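Local coordinates for protein D-3-phosphoglycerate dehydrogenase (PDB 2EKL) that binds NAD and probably oxidises D-3-phosphoglycerate as a member of the D-isomer specific 2-hydroxyacid dehydrogenase family, at residues E192-S197 with F219-D224; S197-L202 with N225-N230. All coordinates share one frame; numbering follows the deposited sequence.

Both contacts lie in the NAD-binding domain and show how a parallel sheet and the helices on it are tied by interlaced contacts. From the N terminus, helix 190-196 comes first and runs through Ser197, which both contacts share, into strand 199-202. The chain then loops out, returns as helix 216-221, where contact 1 closes the excursion against the end of helix 190-196, one element back, and continues into strand 226-230, where contact 2 closes it against strand 199-202. The closures therefore cross instead of nesting. Contact 1 joins two successive helix ends, and contact 2 the two strands that follow them. A salt bridge from Lys223 to Asp198 links the two loops, and Leu194 packs on Ile200, helix against strand.

Contact 1 of 2, residues E192-S197 with F219-D224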
# COMPACT_ATOMS: atom_id res chain seq x y z
N GLU A 192 -2.12 -24.96 10.11
CA GLU A 192 -0.81 -24.79 9.51
C GLU A 192 -0.61 -23.34 9.07
O GLU A 192 0.47 -22.78 9.25
CB GLU A 192 -0.63 -25.72 8.31
CG GLU A 192 0.82 -25.81 7.84
CD GLU A 192 1.02 -26.77 6.68
OE1 GLU A 192 0.52 -27.92 6.75
OE2 GLU A 192 1.69 -26.38 5.69
N LEU A 193 -1.65 -22.75 8.49
CA LEU A 193 -1.58 -21.37 8.04
C LEU A 193 -1.27 -20.46 9.22
O LEU A 193 -0.35 -19.64 9.16
CB LEU A 193 -2.91 -20.95 7.39
CG LEU A 193 -2.98 -19.53 6.80
CD1 LEU A 193 -4.00 -19.50 5.68
CD2 LEU A 193 -3.33 -18.51 7.88
N LEU A 194 -2.02 -20.63 10.30
CA LEU A 194 -1.82 -19.81 11.50
C LEU A 194 -0.43 -19.98 12.11
O LEU A 194 0.21 -19.00 12.47
CB LEU A 194 -2.90 -20.14 12.54
CG LEU A 194 -4.33 -19.79 12.12
CD1 LEU A 194 -5.32 -20.40 13.10
CD2 LEU A 194 -4.49 -18.27 12.06
N LYS A 195 0.05 -21.21 12.21
CA LYS A 195 1.36 -21.44 12.81
C LYS A 195 2.54 -20.93 11.98
O LYS A 195 3.61 -20.65 12.52
CB LYS A 195 1.55 -22.94 13.07
CG LYS A 195 0.52 -23.54 14.02
CD LYS A 195 0.69 -25.04 14.16
CE LYS A 195 2.05 -25.39 14.76
NZ LYS A 195 2.20 -24.86 16.14
N ASN A 196 2.35 -20.78 10.67
CA ASN A 196 3.44 -20.35 9.80
C ASN A 196 3.34 -18.99 9.11
O ASN A 196 4.25 -18.62 8.36
CB ASN A 196 3.65 -21.43 8.72
CG ASN A 196 4.11 -22.75 9.31
OD1 ASN A 196 5.28 -22.91 9.68
ND2 ASN A 196 3.20 -23.71 9.41
N SER A 197 2.28 -18.24 9.35
CA SER A 197 2.13 -16.95 8.68
C SER A 197 2.62 -15.73 9.44
O SER A 197 2.32 -15.56 10.62
CB SER A 197 0.66 -16.73 8.29
OG SER A 197 0.24 -17.69 7.33
N PHE A 219 -5.71 -17.18 17.73
CA PHE A 219 -4.76 -16.15 18.13
C PHE A 219 -3.56 -16.79 18.84
O PHE A 219 -2.43 -16.36 18.67
CB PHE A 219 -5.42 -15.14 19.06
CG PHE A 219 -6.10 -14.00 18.35
CD1 PHE A 219 -5.36 -13.01 17.72
CD2 PHE A 219 -7.49 -13.93 18.29
CE1 PHE A 219 -5.98 -11.96 17.04
CE2 PHE A 219 -8.13 -12.88 17.62
CZ PHE A 219 -7.37 -11.90 16.99
N GLU A 220 -3.83 -17.82 19.64
CA GLU A 220 -2.76 -18.49 20.37
C GLU A 220 -1.81 -19.21 19.42
O GLU A 220 -0.61 -19.27 19.67
CB GLU A 220 -3.37 -19.47 21.38
CG GLU A 220 -2.39 -20.00 22.42
CD GLU A 220 -1.72 -18.89 23.22
OE1 GLU A 220 -2.43 -17.95 23.65
OE2 GLU A 220 -0.49 -18.95 23.42
N LEU A 221 -2.36 -19.76 18.34
CA LEU A 221 -1.56 -20.49 17.36
C LEU A 221 -0.67 -19.58 16.51
O LEU A 221 0.34 -20.02 15.97
CB LEU A 221 -2.48 -21.27 16.42
CG LEU A 221 -3.05 -22.61 16.89
CD1 LEU A 221 -4.22 -23.02 16.01
CD2 LEU A 221 -1.95 -23.67 16.87
N MET A 222 -1.05 -18.31 16.41
CA MET A 222 -0.30 -17.36 15.59
C MET A 222 1.15 -17.15 15.98
O MET A 222 1.56 -17.39 17.12
CB MET A 222 -1.01 -16.01 15.57
CG MET A 222 -2.34 -16.02 14.85
SD MET A 222 -3.12 -14.42 14.98
CE MET A 222 -4.79 -14.81 14.48
N LYS A 223 1.94 -16.69 15.01
CA LYS A 223 3.35 -16.40 15.24
C LYS A 223 3.43 -15.08 15.98
O LYS A 223 2.51 -14.26 15.91
CB LYS A 223 4.11 -16.27 13.92
CG LYS A 223 4.21 -17.53 13.09
CD LYS A 223 5.14 -17.34 11.89
CE LYS A 223 6.56 -17.03 12.33
NZ LYS A 223 7.53 -16.89 11.19
N ASP A 224 4.54 -14.86 16.68
CA ASP A 224 4.74 -13.60 17.38
C ASP A 224 4.97 -12.51 16.33
O ASP A 224 5.56 -12.77 15.28
CB ASP A 224 5.96 -13.69 18.30
CG ASP A 224 5.76 -14.66 19.45
OD1 ASP A 224 4.70 -14.58 20.11
OD2 ASP A 224 6.66 -15.49 19.70
O HOH W 1 0.52 -16.27 12.50
O HOH W 2 6.91 -18.68 8.87
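Leu194 meets Leu221 and Met222 where the ends of two helices come together. Its CB lies 4.1 Å from CB of Leu221, the two side chains crossing at about a right angle, while its CD2 reaches CG of Met222. Met222 is the first residue past its helix, and its CA-H points almost straight at the carbonyl O of Leu194 (3.6 Å, 169° at the hydrogen). The aliphatic part of Lys195 crosses Leu221 obliquely, with CG 3.8 Å from CD2 of Leu221. Asn196 folds back on its own helix, ND2 donating to O of Glu192 at 2.9 Å. Ser197 does likewise: its OG and the amide of Asn196 grip O of Leu193 from opposite faces of the carbonyl. A water then joins the segments, donating to O of Leu194 and of Ser197 and accepting from N of Lys223. The Lys223 chain, bent at chi3 (62°), packs CD 3.6 Å from Ser197 O and carries NZ to a salt bridge with Asp198 and to a second water, which donates to O of Asn196. An alanine here would probably leave Asp198 without its salt-bridge mate and open a gap beside the Ser197 carbonyl. The two helix ends, each turning into one of two adjacent parallel strands, fit the alternating topology of a Rossmann-type NAD-binding domain.

Contact 2 of 2, residues S197-L202 with N225-N230; sequences SDVISL and NVIIVN
Four backbone hydrogen bonds join Asp198, Ile200 and Leu202 to Ile227 and Val229, the regular pattern of a parallel pair whose strands run 14° apart. Ile200 stands at the middle: its N donates to O of Ile227 at 2.8 Å, and its O accepts from N of Val229 at 2.8 Å in a nearly straight bond (172°). The bond from Ile227 N to Asp198 O is the longest at 3.0 Å, and Leu202 N closes the series on Val229 O.

Side chains alternate between the faces. On one, Val199 and Ile227 lie side by side, pointing the same way, with CG2 of Val199 4.1 Å from CB of Ile227, and Ser201 sits beside Val229. On the other, CD1 of Ile200 touches CG2 of Val226 at 3.9 Å, and Leu202 lays CB and CD1 against the amide of Asn230. With CG anti to the backbone N (chi1 -173°), that amide lies beside Leu202, and partners outside the pair fix it: Ser232 OG at OD1, Arg233 O and Tyr254 OH at ND2.

Waters finish both ends, one donating to O of Asp198 and Asn225, another donating to O of Leu202 and, weakly, to O of Val229. OD2 of Asp198 accepts from the backbone N of Thr144.

Strand 199-202 is flanked by strand 144-148 and strand 226-230 by strand 251-256, in the parallel sheet of the Rossmann-type domain. Helix 102-118 packs on the face of Val199, Ser201, Ile227 and Val229, while helix 216-221, the crossover of this beta-alpha-beta unit, meets Ile228 through Phe219 on the opposite face.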
# COMPACT_ATOMS: atom_id res chain seq x y z
N SER A 197 2.28 -18.24 9.35
CA SER A 197 2.13 -16.95 8.68
C SER A 197 2.62 -15.73 9.44
O SER A 197 2.32 -15.56 10.62
CB SER A 197 0.66 -16.73 8.29
OG SER A 197 0.24 -17.69 7.33
N ASP A 198 3.37 -14.88 8.75
CA ASP A 198 3.88 -13.65 9.34
C ASP A 198 2.81 -12.59 9.13
O ASP A 198 2.69 -11.63 9.90
CB ASP A 198 5.19 -13.26 8.66
CG ASP A 198 6.25 -14.34 8.80
OD1 ASP A 198 6.68 -14.61 9.94
OD2 ASP A 198 6.65 -14.93 7.77
N VAL A 199 2.02 -12.77 8.08
CA VAL A 199 0.92 -11.88 7.75
C VAL A 199 -0.29 -12.75 7.47
O VAL A 199 -0.19 -13.78 6.79
CB VAL A 199 1.20 -11.04 6.48
CG1 VAL A 199 -0.01 -10.16 6.15
CG2 VAL A 199 2.44 -10.17 6.69
N ILE A 200 -1.44 -12.36 8.01
CA ILE A 200 -2.69 -13.09 7.79
C ILE A 200 -3.68 -12.11 7.18
O ILE A 200 -3.90 -11.04 7.73
CB ILE A 200 -3.26 -13.63 9.11
CG1 ILE A 200 -2.28 -14.61 9.74
CG2 ILE A 200 -4.61 -14.31 8.86
CD1 ILE A 200 -2.68 -15.08 11.12
N SER A 201 -4.27 -12.47 6.04
CA SER A 201 -5.23 -11.59 5.39
C SER A 201 -6.57 -12.30 5.28
O SER A 201 -6.67 -13.38 4.72
CB SER A 201 -4.71 -11.19 4.00
OG SER A 201 -5.44 -10.09 3.48
N LEU A 202 -7.61 -11.67 5.83
CA LEU A 202 -8.95 -12.25 5.85
C LEU A 202 -9.83 -11.79 4.69
O LEU A 202 -10.01 -10.60 4.47
CB LEU A 202 -9.63 -11.91 7.18
CG LEU A 202 -8.79 -12.19 8.42
CD1 LEU A 202 -9.55 -11.74 9.66
CD2 LEU A 202 -8.45 -13.68 8.51
N ASN A 225 4.49 -11.31 16.61
CA ASN A 225 4.63 -10.17 15.71
C ASN A 225 3.86 -10.30 14.40
O ASN A 225 4.22 -9.69 13.40
CB ASN A 225 6.11 -9.91 15.40
CG ASN A 225 6.85 -9.36 16.59
OD1 ASN A 225 7.77 -9.99 17.11
ND2 ASN A 225 6.44 -8.18 17.03
N VAL A 226 2.80 -11.09 14.43
CA VAL A 226 1.98 -11.29 13.24
C VAL A 226 1.27 -10.00 12.86
O VAL A 226 0.95 -9.17 13.73
CB VAL A 226 0.93 -12.41 13.48
CG1 VAL A 226 -0.05 -11.98 14.57
CG2 VAL A 226 0.18 -12.72 12.19
N ILE A 227 1.05 -9.81 11.57
CA ILE A 227 0.32 -8.65 11.06
C ILE A 227 -0.97 -9.23 10.51
O ILE A 227 -0.95 -10.18 9.71
CB ILE A 227 1.08 -7.94 9.91
CG1 ILE A 227 2.34 -7.26 10.44
CG2 ILE A 227 0.17 -6.91 9.24
CD1 ILE A 227 3.21 -6.66 9.36
N ILE A 228 -2.10 -8.70 10.95
CA ILE A 228 -3.39 -9.19 10.50
C ILE A 228 -4.12 -8.12 9.70
O ILE A 228 -4.28 -7.00 10.17
CB ILE A 228 -4.28 -9.60 11.71
CG1 ILE A 228 -3.53 -10.62 12.58
CG2 ILE A 228 -5.59 -10.19 11.21
CD1 ILE A 228 -4.27 -10.98 13.88
N VAL A 229 -4.55 -8.47 8.49
CA VAL A 229 -5.26 -7.52 7.63
C VAL A 229 -6.67 -8.04 7.41
O VAL A 229 -6.88 -9.24 7.19
CB VAL A 229 -4.56 -7.37 6.25
CG1 VAL A 229 -5.29 -6.33 5.40
CG2 VAL A 229 -3.11 -6.97 6.45
N ASN A 230 -7.65 -7.14 7.46
CA ASN A 230 -9.03 -7.56 7.26
C ASN A 230 -9.84 -6.57 6.42
O ASN A 230 -10.09 -5.44 6.84
CB ASN A 230 -9.71 -7.73 8.63
CG ASN A 230 -11.12 -8.32 8.52
OD1 ASN A 230 -11.60 -8.64 7.43
ND2 ASN A 230 -11.78 -8.47 9.66
O HOH W 3 4.78 -9.94 10.74
O HOH W 4 -8.03 -8.81 4.48